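PDB 6ERC: peroxinectin A from Dictyostelium discoideum, which uses hydrogen peroxide bound at its heme to oxidise phenolic donors, iodide and thiocyanate as a secreted member of the animal heme peroxidase family. Local coordinates for residues 220-225 against 335-340. Sequence-based numbering, arbitrary orientation.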
loop_
_atom_site.group_PDB
_atom_site.type_symbol
_atom_site.label_atom_id
_atom_site.label_comp_id
_atom_site.label_asym_id
_atom_site.label_seq_id
_atom_site.Cartn_x
_atom_site.Cartn_y
_atom_site.Cartn_z
ATOM N N LEU A 220 5.511 6.676 -7.045
ATOM C CA LEU A 220 4.222 6.880 -6.398
ATOM C C LEU A 220 3.687 8.278 -6.680
ATOM O O LEU A 220 2.496 8.451 -6.958
ATOM C CB LEU A 220 4.359 6.647 -4.894
ATOM C CG LEU A 220 3.098 6.763 -4.036
ATOM C CD1 LEU A 220 2.049 5.752 -4.470
ATOM C CD2 LEU A 220 3.450 6.578 -2.565
ATOM N N LEU A 221 4.557 9.289 -6.608
ATOM C CA LEU A 221 4.143 10.650 -6.926
ATOM C C LEU A 221 3.725 10.779 -8.381
ATOM O O LEU A 221 2.814 11.552 -8.699
ATOM C CB LEU A 221 5.276 11.627 -6.614
ATOM C CG LEU A 221 5.190 12.316 -5.254
ATOM C CD1 LEU A 221 6.533 12.905 -4.863
ATOM C CD2 LEU A 221 4.125 13.399 -5.292
ATOM N N SER A 222 4.375 10.035 -9.278
ATOM C CA SER A 222 4.004 10.093 -10.686
ATOM C C SER A 222 2.562 9.650 -10.890
ATOM O O SER A 222 1.817 10.273 -11.657
ATOM C CB SER A 222 4.953 9.233 -11.516
ATOM O OG SER A 222 6.234 9.829 -11.586
ATOM N N ILE A 223 2.146 8.578 -10.214
ATOM C CA ILE A 223 0.754 8.151 -10.315
ATOM C C ILE A 223 -0.167 9.238 -9.780
ATOM O O ILE A 223 -1.212 9.533 -10.373
ATOM C CB ILE A 223 0.540 6.811 -9.586
ATOM C CG1 ILE A 223 1.345 5.705 -10.278
ATOM C CG2 ILE A 223 -0.948 6.455 -9.560
ATOM C CD1 ILE A 223 1.287 4.349 -9.593
ATOM N N HIS A 224 0.198 9.852 -8.654
ATOM C CA HIS A 224 -0.574 10.985 -8.156
ATOM C C HIS A 224 -0.719 12.050 -9.234
ATOM O O HIS A 224 -1.814 12.569 -9.471
ATOM C CB HIS A 224 0.095 11.579 -6.916
ATOM C CG HIS A 224 -0.065 10.750 -5.682
ATOM N ND1 HIS A 224 0.529 9.515 -5.532
ATOM C CD2 HIS A 224 -0.743 10.984 -4.534
ATOM C CE1 HIS A 224 0.219 9.023 -4.346
ATOM N NE2 HIS A 224 -0.551 9.895 -3.720
ATOM N N THR A 225 0.385 12.375 -9.907
ATOM C CA THR A 225 0.377 13.460 -10.882
ATOM C C THR A 225 -0.585 13.167 -12.027
ATOM O O THR A 225 -1.410 14.012 -12.391
ATOM C CB THR A 225 1.795 13.686 -11.410
ATOM O OG1 THR A 225 2.674 13.970 -10.316
ATOM C CG2 THR A 225 1.832 14.846 -12.396
ATOM N N HIS A 335 13.336 15.973 -6.075
ATOM C CA HIS A 335 14.182 16.221 -7.239
ATOM C C HIS A 335 13.999 15.170 -8.324
ATOM O O HIS A 335 14.348 15.425 -9.483
ATOM C CB HIS A 335 15.651 16.276 -6.822
ATOM C CG HIS A 335 16.032 17.555 -6.149
ATOM N ND1 HIS A 335 17.000 18.400 -6.650
ATOM C CD2 HIS A 335 15.566 18.143 -5.022
ATOM C CE1 HIS A 335 17.119 19.449 -5.856
ATOM N NE2 HIS A 335 16.260 19.318 -4.861
ATOM N N ALA A 336 13.463 13.998 -7.980
ATOM C CA ALA A 336 13.238 12.960 -8.977
ATOM C C ALA A 336 12.264 13.400 -10.063
ATOM O O ALA A 336 12.258 12.804 -11.145
ATOM C CB ALA A 336 12.723 11.692 -8.300
ATOM N N LEU A 337 11.441 14.416 -9.802
ATOM C CA LEU A 337 10.501 14.933 -10.788
ATOM C C LEU A 337 10.983 16.222 -11.447
ATOM O O LEU A 337 10.201 16.880 -12.137
ATOM C CB LEU A 337 9.132 15.168 -10.141
ATOM C CG LEU A 337 8.439 13.963 -9.497
ATOM C CD1 LEU A 337 7.069 14.359 -8.961
ATOM C CD2 LEU A 337 8.311 12.811 -10.480
ATOM N N ASN A 338 12.251 16.596 -11.256
ATOM C CA ASN A 338 12.756 17.821 -11.868
ATOM C C ASN A 338 12.660 17.771 -13.387
ATOM O O ASN A 338 12.518 18.815 -14.033
ATOM C CB ASN A 338 14.205 18.072 -11.446
ATOM C CG ASN A 338 14.323 18.574 -10.016
ATOM O OD1 ASN A 338 13.395 19.187 -9.481
ATOM N ND2 ASN A 338 15.472 18.319 -9.389
ATOM N N ARG A 339 12.745 16.578 -13.976
ATOM C CA ARG A 339 12.630 16.404 -15.420
ATOM C C ARG A 339 11.270 15.844 -15.827
ATOM O O ARG A 339 11.154 15.195 -16.872
ATOM C CB ARG A 339 13.753 15.502 -15.933
ATOM C CG ARG A 339 15.146 16.124 -15.846
ATOM C CD ARG A 339 16.234 15.125 -16.236
ATOM N NE ARG A 339 17.561 15.739 -16.294
ATOM C CZ ARG A 339 18.699 15.062 -16.436
ATOM N NH1 ARG A 339 18.686 13.737 -16.532
ATOM N NH2 ARG A 339 19.857 15.711 -16.479
ATOM N N GLY A 340 10.238 16.080 -15.023
ATOM C CA GLY A 340 8.902 15.622 -15.339
ATOM C C GLY A 340 8.690 14.156 -15.007
ATOM O O GLY A 340 9.618 13.403 -14.715
#
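Leu337 has CG anti to its carbonyl carbon, beside the backbone N (chi1 -59°), and with CD1 anti to CA (chi2 -177°) the fork faces helix 218-241, where its two methyls meet different residues. CD1 lies 4.0 Å from Leu221 CB, an aliphatic contact, while CD2 sits 3.8 Å from Ser222 OG, methyl against hydroxyl. Ser222 has OG beside its backbone N (chi1 -71°), which brings the oxygen back along the helix to a weak hydrogen bond with Pro218 O. No hydrogen bond joins the two segments. This is one leucine from the loop between strand 321-326 and helix 342-350 resting on the early turns of a long helix, within the helix-rich fold of the animal heme peroxidases. A type I turn from Leu337 to Gly340, closed by Gly340 N to Leu337 O at 3.0 Å, leads the chain toward helix 342-350, whose Leu344 touches both Leu337 and Ser222. On the helix, Thr225 OG1 bonds back to Leu221 O at 2.9 Å, and that carbonyl also receives Thr225 N. Leu220 O is gripped twice as well, by His224 N and, from the other face of its plane, by His224 ND1 at 2.7 Å; it lies at the ring edge, close to the imidazole plane, which restrains the rotation of the ring, itself edge-to-face with Phe78. Neighbouring Leu220 touches His81, the predicted proton acceptor, whose side chain is about 10 Å from that of Leu221.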